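Local coordinates for amidohydrolase (Staphylococcus aureus, PDB 3NUR), which probably hydrolyses carbon-nitrogen bonds in linear amides, as a metal-binding member of the amidohydrolase family built on a TIM barrel, at residues Asp76-Phe81 and Gln90-Gly95; Val130-Leu135 and Asp186-Leu191; Asn248-His253 and Arg310-Ala315; His234-Gly239 and Tyr280-Ser285. One frame throughout, in Å; residues are numbered along the deposited sequence.

Interaction 1 (Asp76-Phe81 and Gln90-Gly95)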
loop_
_atom_site.group_PDB
_atom_site.type_symbol
_atom_site.label_atom_id
_atom_site.label_comp_id
_atom_site.label_asym_id
_atom_site.label_seq_id
_atom_site.Cartn_x
_atom_site.Cartn_y
_atom_site.Cartn_z
ATOM N N ASP A 76 -15.026 -14.503 10.883
ATOM C CA ASP A 76 -16.148 -14.975 10.073
ATOM C C ASP A 76 -16.657 -13.939 9.087
ATOM O O ASP A 76 -16.971 -14.292 7.950
ATOM C CB ASP A 76 -17.256 -15.525 10.972
ATOM C CG ASP A 76 -16.862 -16.876 11.532
ATOM O OD1 ASP A 76 -16.939 -17.875 10.783
ATOM O OD2 ASP A 76 -16.383 -16.923 12.686
ATOM N N GLU A 77 -16.713 -12.662 9.494
ATOM C CA GLU A 77 -17.135 -11.582 8.592
ATOM C C GLU A 77 -16.144 -11.455 7.433
ATOM O O GLU A 77 -16.562 -11.306 6.289
ATOM C CB GLU A 77 -17.220 -10.255 9.338
ATOM C CG GLU A 77 -18.500 -10.128 10.146
ATOM C CD GLU A 77 -18.492 -8.968 11.120
ATOM O OE1 GLU A 77 -18.408 -7.803 10.667
ATOM O OE2 GLU A 77 -18.598 -9.229 12.340
ATOM N N ARG A 78 -14.850 -11.594 7.734
ATOM C CA ARG A 78 -13.762 -11.526 6.740
ATOM C C ARG A 78 -13.866 -12.690 5.725
ATOM O O ARG A 78 -13.834 -12.474 4.507
ATOM C CB ARG A 78 -12.411 -11.521 7.467
ATOM C CG ARG A 78 -11.214 -11.203 6.568
ATOM C CD ARG A 78 -9.919 -11.089 7.364
ATOM N NE ARG A 78 -9.968 -9.991 8.342
ATOM C CZ ARG A 78 -9.590 -8.732 8.112
ATOM N NH1 ARG A 78 -9.159 -8.364 6.902
ATOM N NH2 ARG A 78 -9.668 -7.823 9.079
ATOM N N ILE A 79 -14.025 -13.923 6.234
ATOM C CA ILE A 79 -14.132 -15.121 5.383
ATOM C C ILE A 79 -15.372 -15.100 4.517
ATOM O O ILE A 79 -15.310 -15.543 3.364
ATOM C CB ILE A 79 -14.043 -16.425 6.236
ATOM C CG1 ILE A 79 -12.607 -16.665 6.743
ATOM C CG2 ILE A 79 -14.590 -17.660 5.481
ATOM C CD1 ILE A 79 -11.444 -16.882 5.645
ATOM N N GLN A 80 -16.507 -14.618 5.070
ATOM C CA GLN A 80 -17.767 -14.507 4.324
ATOM C C GLN A 80 -17.533 -13.610 3.104
ATOM O O GLN A 80 -17.892 -13.998 1.982
ATOM C CB GLN A 80 -18.877 -13.901 5.204
ATOM C CG GLN A 80 -20.219 -13.820 4.476
ATOM C CD GLN A 80 -21.307 -13.263 5.347
ATOM O OE1 GLN A 80 -21.774 -12.140 5.136
ATOM N NE2 GLN A 80 -21.747 -14.039 6.339
ATOM N N PHE A 81 -16.879 -12.438 3.323
ATOM C CA PHE A 81 -16.607 -11.505 2.240
ATOM C C PHE A 81 -15.711 -12.146 1.186
ATOM O O PHE A 81 -16.037 -12.100 0.007
ATOM C CB PHE A 81 -15.994 -10.182 2.760
ATOM C CG PHE A 81 -15.535 -9.259 1.640
ATOM C CD1 PHE A 81 -16.435 -8.406 1.006
ATOM C CD2 PHE A 81 -14.213 -9.272 1.202
ATOM C CE1 PHE A 81 -16.017 -7.579 -0.048
ATOM C CE2 PHE A 81 -13.797 -8.447 0.152
ATOM C CZ PHE A 81 -14.704 -7.605 -0.464
ATOM N N GLN A 90 -6.052 -12.808 1.177
ATOM C CA GLN A 90 -5.957 -11.414 1.535
ATOM C C GLN A 90 -4.524 -11.234 2.052
ATOM O O GLN A 90 -4.053 -12.034 2.877
ATOM C CB GLN A 90 -6.950 -11.000 2.636
ATOM C CG GLN A 90 -8.325 -10.673 2.102
ATOM C CD GLN A 90 -9.224 -10.026 3.144
ATOM O OE1 GLN A 90 -10.321 -9.520 2.840
ATOM N NE2 GLN A 90 -8.767 -9.963 4.383
ATOM N N VAL A 91 -3.853 -10.192 1.577
ATOM C CA VAL A 91 -2.519 -9.791 2.061
ATOM C C VAL A 91 -2.869 -8.772 3.153
ATOM O O VAL A 91 -3.477 -7.724 2.866
ATOM C CB VAL A 91 -1.590 -9.211 0.959
ATOM C CG1 VAL A 91 -0.230 -8.873 1.542
ATOM C CG2 VAL A 91 -1.434 -10.177 -0.217
ATOM N N LEU A 92 -2.602 -9.129 4.422
ATOM C CA LEU A 92 -3.059 -8.328 5.552
ATOM C C LEU A 92 -2.051 -7.280 6.053
ATOM O O LEU A 92 -0.864 -7.579 6.202
ATOM C CB LEU A 92 -3.497 -9.255 6.720
ATOM C CG LEU A 92 -4.719 -10.166 6.493
ATOM C CD1 LEU A 92 -4.981 -11.058 7.721
ATOM C CD2 LEU A 92 -5.955 -9.360 6.220
ATOM N N SER A 93 -2.553 -6.053 6.309
ATOM C CA SER A 93 -1.770 -4.919 6.815
ATOM C C SER A 93 -2.548 -4.167 7.890
ATOM O O SER A 93 -3.767 -4.216 7.868
ATOM C CB SER A 93 -1.465 -3.960 5.679
ATOM O OG SER A 93 -2.670 -3.495 5.087
ATOM N N TYR A 94 -1.862 -3.471 8.826
ATOM C CA TYR A 94 -2.551 -2.721 9.876
ATOM C C TYR A 94 -3.362 -1.562 9.282
ATOM O O TYR A 94 -2.887 -0.887 8.367
ATOM C CB TYR A 94 -1.573 -2.218 10.954
ATOM C CG TYR A 94 -2.225 -2.136 12.315
ATOM C CD1 TYR A 94 -2.069 -3.159 13.248
ATOM C CD2 TYR A 94 -3.022 -1.044 12.665
ATOM C CE1 TYR A 94 -2.715 -3.112 14.489
ATOM C CE2 TYR A 94 -3.649 -0.974 13.908
ATOM C CZ TYR A 94 -3.503 -2.018 14.812
ATOM O OH TYR A 94 -4.119 -1.945 16.035
ATOM N N GLY A 95 -4.579 -1.383 9.778
ATOM C CA GLY A 95 -5.511 -0.354 9.329
ATOM C C GLY A 95 -5.415 0.950 10.097
ATOM O O GLY A 95 -4.316 1.409 10.424
#
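Arg78 reaches from helix 75-84 to the outer side of strand 87-94, where its guanidinium meets Gln90 and Leu92. In the polar part of the contact, Arg78 NH1 lies 3.0 Å from the atom modelled as Gln90 NE2. The amide sits at the edge of the guanidinium, near its plane, but the two flat groups are turned 81° from each other. Which of the two amide atoms faces the arginine is uncertain, since the amide may be turned over. A firm polar partner lies outside the two segments: Arg78 NH2 hydrogen-bonds the backbone O of His30, a ligand of the calcium ion, consistent with a second-shell place behind the metal site.

Van der Waals packing adds a methyl group against the guanidinium. Leu92 CD2 lies 3.4 Å from Arg78 NH1 and approaches obliquely. Phe81, one turn further along the helix, adds a looser touch on the Gln90 amide, and its ring stacks on Tyr317.

The shape of the arginine explains its reach. CG stands opposite the backbone N (chi1 -170°), and the chain runs straight to CD before bending at chi3, which carries the guanidinium past the glutamine to the leucine. Phe129 and Tyr121 pack against the same buried side chain.

Helix and strand run roughly antiparallel, with an angle of 144° between their directions. Strand 24-31, helix 75-84 and the parallel neighbouring strand 87-94 form a beta-alpha-beta crossover, as in a TIM barrel, with helix 34-39 also lying in the connection.

Interaction 2 (Val130-Leu135 and Asp186-Leu191)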
loop_
_atom_site.group_PDB
_atom_site.type_symbol
_atom_site.label_atom_id
_atom_site.label_comp_id
_atom_site.label_asym_id
_atom_site.label_seq_id
_atom_site.Cartn_x
_atom_site.Cartn_y
_atom_site.Cartn_z
ATOM N N VAL A 130 -1.715 -13.908 3.841
ATOM C CA VAL A 130 -0.290 -13.614 3.733
ATOM C C VAL A 130 -0.119 -12.300 4.538
ATOM O O VAL A 130 -1.015 -11.444 4.526
ATOM C CB VAL A 130 0.152 -13.494 2.250
ATOM C CG1 VAL A 130 1.523 -12.849 2.124
ATOM C CG2 VAL A 130 0.164 -14.870 1.577
ATOM N N GLY A 131 0.999 -12.155 5.242
ATOM C CA GLY A 131 1.179 -10.944 6.036
ATOM C C GLY A 131 2.127 -9.919 5.464
ATOM O O GLY A 131 3.134 -10.264 4.836
ATOM N N PHE A 132 1.789 -8.641 5.689
ATOM C CA PHE A 132 2.640 -7.503 5.378
ATOM C C PHE A 132 3.030 -6.913 6.727
ATOM O O PHE A 132 2.185 -6.819 7.640
ATOM C CB PHE A 132 1.923 -6.456 4.480
ATOM C CG PHE A 132 2.163 -6.578 2.977
ATOM C CD1 PHE A 132 2.945 -7.604 2.458
ATOM C CD2 PHE A 132 1.554 -5.700 2.085
ATOM C CE1 PHE A 132 3.169 -7.714 1.071
ATOM C CE2 PHE A 132 1.763 -5.821 0.699
ATOM C CZ PHE A 132 2.589 -6.811 0.207
ATOM N N ALA A 133 4.309 -6.568 6.866
ATOM C CA ALA A 133 4.859 -5.999 8.111
ATOM C C ALA A 133 4.345 -4.593 8.416
ATOM O O ALA A 133 4.109 -3.795 7.495
ATOM C CB ALA A 133 6.370 -5.948 8.008
ATOM N N THR A 134 4.181 -4.300 9.714
ATOM C CA THR A 134 3.855 -2.982 10.268
ATOM C C THR A 134 5.166 -2.541 10.928
ATOM O O THR A 134 5.718 -3.274 11.756
ATOM C CB THR A 134 2.640 -3.016 11.195
ATOM O OG1 THR A 134 1.528 -3.514 10.445
ATOM C CG2 THR A 134 2.292 -1.629 11.753
ATOM N N LEU A 135 5.715 -1.404 10.477
ATOM C CA LEU A 135 7.050 -0.967 10.899
ATOM C C LEU A 135 7.098 0.317 11.675
ATOM O O LEU A 135 6.440 1.266 11.282
ATOM C CB LEU A 135 7.978 -0.832 9.677
ATOM C CG LEU A 135 8.069 -2.052 8.738
ATOM C CD1 LEU A 135 8.860 -1.713 7.511
ATOM C CD2 LEU A 135 8.662 -3.263 9.467
ATOM N N ASP A 186 14.045 -9.109 -0.944
ATOM C CA ASP A 186 13.293 -9.364 -2.189
ATOM C C ASP A 186 11.767 -9.295 -1.964
ATOM O O ASP A 186 10.998 -10.151 -2.425
ATOM C CB ASP A 186 13.721 -10.692 -2.850
ATOM C CG ASP A 186 13.411 -10.786 -4.328
ATOM O OD1 ASP A 186 13.388 -9.726 -5.006
ATOM O OD2 ASP A 186 13.243 -11.919 -4.821
ATOM N N VAL A 187 11.340 -8.275 -1.203
ATOM C CA VAL A 187 9.916 -8.096 -0.894
ATOM C C VAL A 187 9.485 -6.657 -1.231
ATOM O O VAL A 187 10.313 -5.752 -1.116
ATOM C CB VAL A 187 9.549 -8.470 0.565
ATOM C CG1 VAL A 187 9.725 -9.971 0.828
ATOM C CG2 VAL A 187 10.327 -7.623 1.586
ATOM N N PRO A 188 8.192 -6.420 -1.582
ATOM C CA PRO A 188 7.774 -5.042 -1.887
ATOM C C PRO A 188 7.353 -4.243 -0.639
ATOM O O PRO A 188 7.123 -4.792 0.445
ATOM C CB PRO A 188 6.570 -5.259 -2.810
ATOM C CG PRO A 188 5.927 -6.513 -2.274
ATOM C CD PRO A 188 7.076 -7.379 -1.795
ATOM N N ILE A 189 7.224 -2.924 -0.819
ATOM C CA ILE A 189 6.708 -2.014 0.206
ATOM C C ILE A 189 5.442 -1.377 -0.393
ATOM O O ILE A 189 5.503 -0.776 -1.458
ATOM C CB ILE A 189 7.728 -0.909 0.632
ATOM C CG1 ILE A 189 8.990 -1.491 1.329
ATOM C CG2 ILE A 189 7.050 0.140 1.503
ATOM C CD1 ILE A 189 10.120 -0.493 1.456
ATOM N N TYR A 190 4.316 -1.495 0.295
ATOM C CA TYR A 190 3.057 -0.863 -0.108
ATOM C C TYR A 190 3.045 0.498 0.606
ATOM O O TYR A 190 3.142 0.535 1.834
ATOM C CB TYR A 190 1.843 -1.719 0.359
ATOM C CG TYR A 190 0.548 -1.471 -0.402
ATOM C CD1 TYR A 190 -0.099 -2.507 -1.068
ATOM C CD2 TYR A 190 -0.055 -0.214 -0.410
ATOM C CE1 TYR A 190 -1.284 -2.294 -1.769
ATOM C CE2 TYR A 190 -1.259 0.009 -1.090
ATOM C CZ TYR A 190 -1.870 -1.038 -1.766
ATOM O OH TYR A 190 -3.019 -0.829 -2.492
ATOM N N LEU A 191 2.975 1.614 -0.154
ATOM C CA LEU A 191 2.952 2.981 0.419
ATOM C C LEU A 191 1.493 3.438 0.390
ATOM O O LEU A 191 0.918 3.606 -0.684
ATOM C CB LEU A 191 3.843 3.923 -0.402
ATOM C CG LEU A 191 4.140 5.310 0.194
ATOM C CD1 LEU A 191 4.983 5.195 1.490
ATOM C CD2 LEU A 191 4.889 6.168 -0.829
#
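The ring of Phe132 reaches across to Tyr190 and Pro188 with its far end, CE2 meeting the tyrosine and CZ the proline. Phe132 CE2 is 4.1 Å from Tyr190 CB and 4.2 Å from Tyr190 CD1, which puts it beside the base of the tyrosine ring, near the plane of that ring and at its edge. Phe132 CZ is 4.2 Å from Pro188 CG, the puckered corner of the pyrrolidine. Both partners approach the phenylalanine ring obliquely, and its side chain crosses each of theirs at about a right angle, so the three groups interlock without a ring stack.

The torsions place the two aromatic groups. Phe132 has chi1 of -95°, away from a staggered value, which sends its ring over toward strand 189-192. In Tyr190 the backbone itself directs CB toward Phe132, while chi1 (-159°) puts the ring opposite the backbone N and so sets where CD1 and the hydroxyl go.

A second shell encloses these residues. Val91 of strand 87-94 packs on Phe132, Ile250 of strand 249-251 touches both Pro188 and Tyr190, and Leu160 of the intervening strand 159-162 lies against Tyr190. The contact thus passes over strand 159-162 on the inner side of the barrel, joining the strands that flank it.

No polar atom is used between the segments themselves. The phenylalanine holds the tyrosine by dispersion at its CB end, whereas the tyrosine hydroxyl is held by a hydrogen bond to Thr289 OG1 and a weak one to the calcium ligand Glu28, toward the metal site.

Interaction 3 (Asn248-His253 and Arg310-Ala315)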
loop_
_atom_site.group_PDB
_atom_site.type_symbol
_atom_site.label_atom_id
_atom_site.label_comp_id
_atom_site.label_asym_id
_atom_site.label_seq_id
_atom_site.Cartn_x
_atom_site.Cartn_y
_atom_site.Cartn_z
ATOM N N ASN A 248 10.620 -3.171 -5.600
ATOM C CA ASN A 248 9.290 -2.841 -6.102
ATOM C C ASN A 248 8.450 -2.232 -5.003
ATOM O O ASN A 248 8.488 -2.668 -3.850
ATOM C CB ASN A 248 8.529 -4.040 -6.673
ATOM C CG ASN A 248 9.187 -4.637 -7.867
ATOM O OD1 ASN A 248 9.370 -3.984 -8.899
ATOM N ND2 ASN A 248 9.597 -5.879 -7.721
HETATM N N MSE A 249 7.681 -1.234 -5.362
HETATM C CA MSE A 249 6.728 -0.656 -4.444
HETATM C C MSE A 249 5.329 -0.807 -4.970
HETATM O O MSE A 249 5.164 -1.046 -6.168
HETATM C CB MSE A 249 7.122 0.765 -4.082
HETATM C CG MSE A 249 8.318 0.666 -3.112
HETATM SE SE MSE A 249 8.861 2.252 -2.554
HETATM C CE MSE A 249 7.328 2.619 -1.351
ATOM N N ILE A 250 4.328 -0.775 -4.076
ATOM C CA ILE A 250 2.922 -0.883 -4.466
ATOM C C ILE A 250 2.183 0.376 -3.979
ATOM O O ILE A 250 2.421 0.849 -2.870
ATOM C CB ILE A 250 2.234 -2.169 -3.918
ATOM C CG1 ILE A 250 3.129 -3.436 -4.101
ATOM C CG2 ILE A 250 0.864 -2.357 -4.595
ATOM C CD1 ILE A 250 2.695 -4.640 -3.235
ATOM N N ILE A 251 1.309 0.920 -4.828
ATOM C CA ILE A 251 0.459 2.057 -4.488
ATOM C C ILE A 251 -0.962 1.750 -4.912
ATOM O O ILE A 251 -1.175 1.130 -5.948
ATOM C CB ILE A 251 0.948 3.408 -5.038
ATOM C CG1 ILE A 251 1.172 3.363 -6.582
ATOM C CG2 ILE A 251 2.190 3.916 -4.228
ATOM C CD1 ILE A 251 1.657 4.737 -7.206
ATOM N N GLY A 252 -1.909 2.184 -4.098
ATOM C CA GLY A 252 -3.326 1.963 -4.319
ATOM C C GLY A 252 -4.020 3.119 -4.990
ATOM O O GLY A 252 -3.376 3.977 -5.599
ATOM N N HIS A 253 -5.357 3.126 -4.903
ATOM C CA HIS A 253 -6.229 4.162 -5.464
ATOM C C HIS A 253 -5.843 4.552 -6.879
ATOM O O HIS A 253 -5.806 5.752 -7.236
ATOM C CB HIS A 253 -6.327 5.351 -4.487
ATOM C CG HIS A 253 -6.613 4.876 -3.092
ATOM N ND1 HIS A 253 -5.588 4.621 -2.187
ATOM C CD2 HIS A 253 -7.789 4.504 -2.540
ATOM C CE1 HIS A 253 -6.181 4.111 -1.116
ATOM N NE2 HIS A 253 -7.504 4.046 -1.274
ATOM N N ARG A 310 1.613 -4.752 -14.359
ATOM C CA ARG A 310 1.884 -3.941 -13.169
ATOM C C ARG A 310 0.645 -3.684 -12.327
ATOM O O ARG A 310 0.710 -2.920 -11.359
ATOM C CB ARG A 310 2.568 -2.602 -13.588
ATOM C CG ARG A 310 3.836 -2.756 -14.460
ATOM C CD ARG A 310 4.901 -3.709 -13.915
ATOM N NE ARG A 310 5.453 -3.218 -12.652
ATOM C CZ ARG A 310 6.570 -3.684 -12.096
ATOM N NH1 ARG A 310 7.255 -4.658 -12.684
ATOM N NH2 ARG A 310 7.010 -3.175 -10.952
ATOM N N ILE A 311 -0.475 -4.339 -12.657
ATOM C CA ILE A 311 -1.717 -4.132 -11.912
ATOM C C ILE A 311 -2.006 -5.299 -10.975
ATOM O O ILE A 311 -2.009 -6.460 -11.395
ATOM C CB ILE A 311 -2.912 -3.825 -12.869
ATOM C CG1 ILE A 311 -2.609 -2.592 -13.773
ATOM C CG2 ILE A 311 -4.229 -3.644 -12.098
ATOM C CD1 ILE A 311 -3.579 -2.449 -14.954
ATOM N N LEU A 312 -2.265 -4.975 -9.709
ATOM C CA LEU A 312 -2.626 -5.957 -8.683
ATOM C C LEU A 312 -4.042 -5.676 -8.217
ATOM O O LEU A 312 -4.515 -4.567 -8.396
ATOM C CB LEU A 312 -1.657 -5.891 -7.480
ATOM C CG LEU A 312 -0.182 -6.131 -7.766
ATOM C CD1 LEU A 312 0.663 -5.862 -6.509
ATOM C CD2 LEU A 312 0.064 -7.536 -8.307
ATOM N N TYR A 313 -4.738 -6.680 -7.667
ATOM C CA TYR A 313 -6.112 -6.502 -7.212
ATOM C C TYR A 313 -6.156 -6.174 -5.719
ATOM O O TYR A 313 -5.226 -6.510 -4.990
ATOM C CB TYR A 313 -6.947 -7.743 -7.576
ATOM C CG TYR A 313 -8.402 -7.474 -7.897
ATOM C CD1 TYR A 313 -8.794 -6.296 -8.528
ATOM C CD2 TYR A 313 -9.385 -8.423 -7.613
ATOM C CE1 TYR A 313 -10.129 -6.066 -8.873
ATOM C CE2 TYR A 313 -10.723 -8.205 -7.953
ATOM C CZ TYR A 313 -11.091 -7.022 -8.573
ATOM O OH TYR A 313 -12.412 -6.800 -8.889
ATOM N N ALA A 314 -7.181 -5.444 -5.287
ATOM C CA ALA A 314 -7.320 -5.005 -3.881
ATOM C C ALA A 314 -8.725 -4.483 -3.659
ATOM O O ALA A 314 -9.293 -3.867 -4.563
ATOM C CB ALA A 314 -6.310 -3.905 -3.563
ATOM N N ALA A 315 -9.269 -4.689 -2.449
ATOM C CA ALA A 315 -10.629 -4.276 -2.099
ATOM C C ALA A 315 -10.709 -3.164 -1.057
ATOM O O ALA A 315 -11.776 -2.576 -0.906
ATOM C CB ALA A 315 -11.398 -5.484 -1.552
HETATM O O HOH W 1 9.611 -5.641 -11.701
#
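Asn248 and Arg310 make a polar contact at the start of strand 249-251, and Ile250 with Leu312 continues it as an apolar one inside the barrel. The two segments lie on either side of strand 286-288, their closest CA atoms, those of Ile250 and Leu312, being 8.6 Å apart, so that side chains, with one water, join them.

Arg310 NH2 donates to Asn248 OD1 over 3.2 Å, with an N-H...O angle of 158°. The oxygen lies in the guanidinium plane, at its edge, but the donor stands 53° out of the amide plane and so does not follow a lone pair. A water closes a small ring beside this bond: it accepts from Arg310 NH1 at 2.7 Å and donates to Asn248 OD1 at 3.3 Å. Asn248 OD1 is thereby gripped twice. The guanidinium arrives here because the arginine chain folds back at chi2 (-51°) and again at chi3. Its NE bonds to the backbone O of Phe286, and the group makes a cation-pi contact with Tyr287, which together fix its rotation.

On the apolar side, Leu312 CD1 fits against the isoleucine, 4.0 Å from both Ile250 CG2 and Ile250 CD1. The two chains cross at about a right angle, methyl to methyl.

Leu350 of helix 336-351 covers Asn248, Ile250 and Leu312 alike. Phe27 of strand 24-31 touches Leu312 too, so segment 310-315, which leads to the calcium ligand Asp316, probably occupies the place of the last strand of the TIM barrel, between strands 286-288 and 24-31.

Interaction 4 (His234-Gly239 and Tyr280-Ser285)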
loop_
_atom_site.group_PDB
_atom_site.type_symbol
_atom_site.label_atom_id
_atom_site.label_comp_id
_atom_site.label_asym_id
_atom_site.label_seq_id
_atom_site.Cartn_x
_atom_site.Cartn_y
_atom_site.Cartn_z
ATOM N N HIS A 234 8.760 11.612 -4.612
ATOM C CA HIS A 234 9.979 11.937 -3.855
ATOM C C HIS A 234 10.937 10.733 -3.863
ATOM O O HIS A 234 12.142 10.895 -4.041
ATOM C CB HIS A 234 9.619 12.255 -2.391
ATOM C CG HIS A 234 9.378 13.703 -2.133
ATOM N ND1 HIS A 234 10.314 14.476 -1.462
ATOM C CD2 HIS A 234 8.299 14.469 -2.423
ATOM C CE1 HIS A 234 9.787 15.688 -1.375
ATOM N NE2 HIS A 234 8.578 15.738 -1.949
ATOM N N LEU A 235 10.386 9.526 -3.669
ATOM C CA LEU A 235 11.180 8.296 -3.614
ATOM C C LEU A 235 11.907 8.041 -4.932
ATOM O O LEU A 235 13.097 7.760 -4.937
ATOM C CB LEU A 235 10.310 7.094 -3.206
ATOM C CG LEU A 235 9.533 7.217 -1.865
ATOM C CD1 LEU A 235 8.793 5.913 -1.544
ATOM C CD2 LEU A 235 10.453 7.565 -0.698
ATOM N N VAL A 236 11.223 8.259 -6.047
ATOM C CA VAL A 236 11.803 8.105 -7.375
ATOM C C VAL A 236 12.881 9.172 -7.617
ATOM O O VAL A 236 13.982 8.823 -8.022
ATOM C CB VAL A 236 10.696 8.124 -8.463
ATOM C CG1 VAL A 236 11.281 8.276 -9.866
ATOM C CG2 VAL A 236 9.813 6.880 -8.368
ATOM N N LEU A 237 12.543 10.460 -7.414
ATOM C CA LEU A 237 13.458 11.588 -7.645
ATOM C C LEU A 237 14.730 11.541 -6.803
ATOM O O LEU A 237 15.770 12.024 -7.260
ATOM C CB LEU A 237 12.741 12.953 -7.485
ATOM C CG LEU A 237 11.537 13.214 -8.400
ATOM C CD1 LEU A 237 10.916 14.568 -8.097
ATOM C CD2 LEU A 237 11.910 13.093 -9.894
ATOM N N SER A 238 14.652 10.935 -5.603
ATOM C CA SER A 238 15.816 10.792 -4.705
ATOM C C SER A 238 16.808 9.682 -5.152
ATOM O O SER A 238 17.869 9.534 -4.535
ATOM C CB SER A 238 15.374 10.549 -3.267
ATOM O OG SER A 238 14.910 9.223 -3.071
ATOM N N GLY A 239 16.437 8.904 -6.177
ATOM C CA GLY A 239 17.282 7.839 -6.719
ATOM C C GLY A 239 17.283 6.501 -6.006
ATOM O O GLY A 239 18.175 5.673 -6.250
ATOM N N TYR A 280 9.641 5.701 -16.440
ATOM C CA TYR A 280 10.258 4.366 -16.418
ATOM C C TYR A 280 10.134 3.690 -15.048
ATOM O O TYR A 280 9.809 2.497 -14.979
ATOM C CB TYR A 280 11.734 4.434 -16.848
ATOM C CG TYR A 280 12.371 3.066 -16.948
ATOM C CD1 TYR A 280 12.310 2.335 -18.127
ATOM C CD2 TYR A 280 13.057 2.512 -15.870
ATOM C CE1 TYR A 280 12.868 1.064 -18.219
ATOM C CE2 TYR A 280 13.629 1.240 -15.952
ATOM C CZ TYR A 280 13.531 0.523 -17.133
ATOM O OH TYR A 280 14.121 -0.707 -17.268
ATOM N N TYR A 281 10.394 4.439 -13.968
ATOM C CA TYR A 281 10.311 3.878 -12.607
ATOM C C TYR A 281 8.906 3.424 -12.237
ATOM O O TYR A 281 8.752 2.388 -11.603
ATOM C CB TYR A 281 10.849 4.846 -11.573
ATOM C CG TYR A 281 12.290 5.207 -11.820
ATOM C CD1 TYR A 281 13.322 4.378 -11.374
ATOM C CD2 TYR A 281 12.631 6.340 -12.547
ATOM C CE1 TYR A 281 14.656 4.729 -11.560
ATOM C CE2 TYR A 281 13.960 6.698 -12.748
ATOM C CZ TYR A 281 14.969 5.879 -12.267
ATOM O OH TYR A 281 16.278 6.214 -12.484
ATOM N N PHE A 282 7.883 4.160 -12.668
ATOM C CA PHE A 282 6.498 3.731 -12.392
ATOM C C PHE A 282 6.122 2.514 -13.220
ATOM O O PHE A 282 5.314 1.682 -12.792
ATOM C CB PHE A 282 5.510 4.892 -12.587
ATOM C CG PHE A 282 5.737 5.916 -11.507
ATOM C CD1 PHE A 282 5.273 5.696 -10.208
ATOM C CD2 PHE A 282 6.470 7.071 -11.763
ATOM C CE1 PHE A 282 5.559 6.600 -9.185
ATOM C CE2 PHE A 282 6.719 8.000 -10.743
ATOM C CZ PHE A 282 6.270 7.748 -9.458
ATOM N N LYS A 283 6.708 2.396 -14.403
ATOM C CA LYS A 283 6.388 1.257 -15.251
ATOM C C LYS A 283 7.154 -0.009 -14.850
ATOM O O LYS A 283 6.704 -1.110 -15.163
ATOM C CB LYS A 283 6.702 1.590 -16.698
ATOM C CG LYS A 283 5.837 2.691 -17.293
ATOM C CD LYS A 283 6.389 3.027 -18.672
ATOM C CE LYS A 283 5.834 4.312 -19.214
ATOM N NZ LYS A 283 6.271 4.531 -20.618
ATOM N N ASN A 284 8.342 0.145 -14.226
ATOM C CA ASN A 284 9.203 -0.998 -13.930
ATOM C C ASN A 284 9.426 -1.324 -12.460
ATOM O O ASN A 284 9.824 -2.451 -12.146
ATOM C CB ASN A 284 10.530 -0.827 -14.684
ATOM C CG ASN A 284 10.304 -0.868 -16.185
ATOM O OD1 ASN A 284 10.107 0.160 -16.840
ATOM N ND2 ASN A 284 10.185 -2.061 -16.741
ATOM N N SER A 285 9.180 -0.363 -11.565
ATOM C CA SER A 285 9.428 -0.546 -10.122
ATOM C C SER A 285 8.186 -0.340 -9.248
ATOM O O SER A 285 8.285 -0.418 -8.022
ATOM C CB SER A 285 10.547 0.388 -9.671
ATOM O OG SER A 285 11.733 0.150 -10.408
#
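Val236 points from helix 223-237 at helix 278-284, and its two methyl groups divide the contact between Tyr281 and Phe282. From CB, the branch Val236 CG1 lies opposite the backbone N (chi1 167°) and reaches the tyrosine, 3.6 Å from Tyr281 CD2 and 3.8 Å from Tyr281 CG. The other branch, CG2, enters the cleft between the two aromatic side chains. Val236 CG2 is 3.9 Å from Tyr281 CB on one hand and 3.8 Å from Phe282 CZ on the other. Both rings are met obliquely.

Gly239, with positive phi, completes a Schellman motif after the helix bearing Val236, and Ser238 OG bonds back to Leu235 O over 3.0 Å. Phe241 of the following helix 240-243 packs on both Val236 and Tyr281, while Tyr281 OH hydrogen-bonds Asp242 and the backbone N of His276.

Between the two helices the meeting is wholly apolar: a branched side chain gains close packing on two rings at once, and the hydroxyl of the tyrosine spends its polarity on other partners.

Overall arrangement
Interactions 2 and 3 lie near the centre of the chain and join parts of the barrel wall from within. They adjoin: strands 189-192 and 249-251 are neighbours in one parallel sheet. Interaction 2 is purely apolar, whereas interaction 3 adds a direct hydrogen bond with a water bridge beside it at its partly exposed end. Interactions 1 and 4 lie farther out, on opposite sides of the chain's centre, their centres about 30 Å apart, yet both are buried. Interaction 1 sets a charged guanidinium between helix and strand and shares a sheet with interaction 2; interaction 4 joins two helices by hydrocarbon alone. A probable hydrogen bond from Met249 N to Ser285 O, 2.8 Å, links interactions 3 and 4.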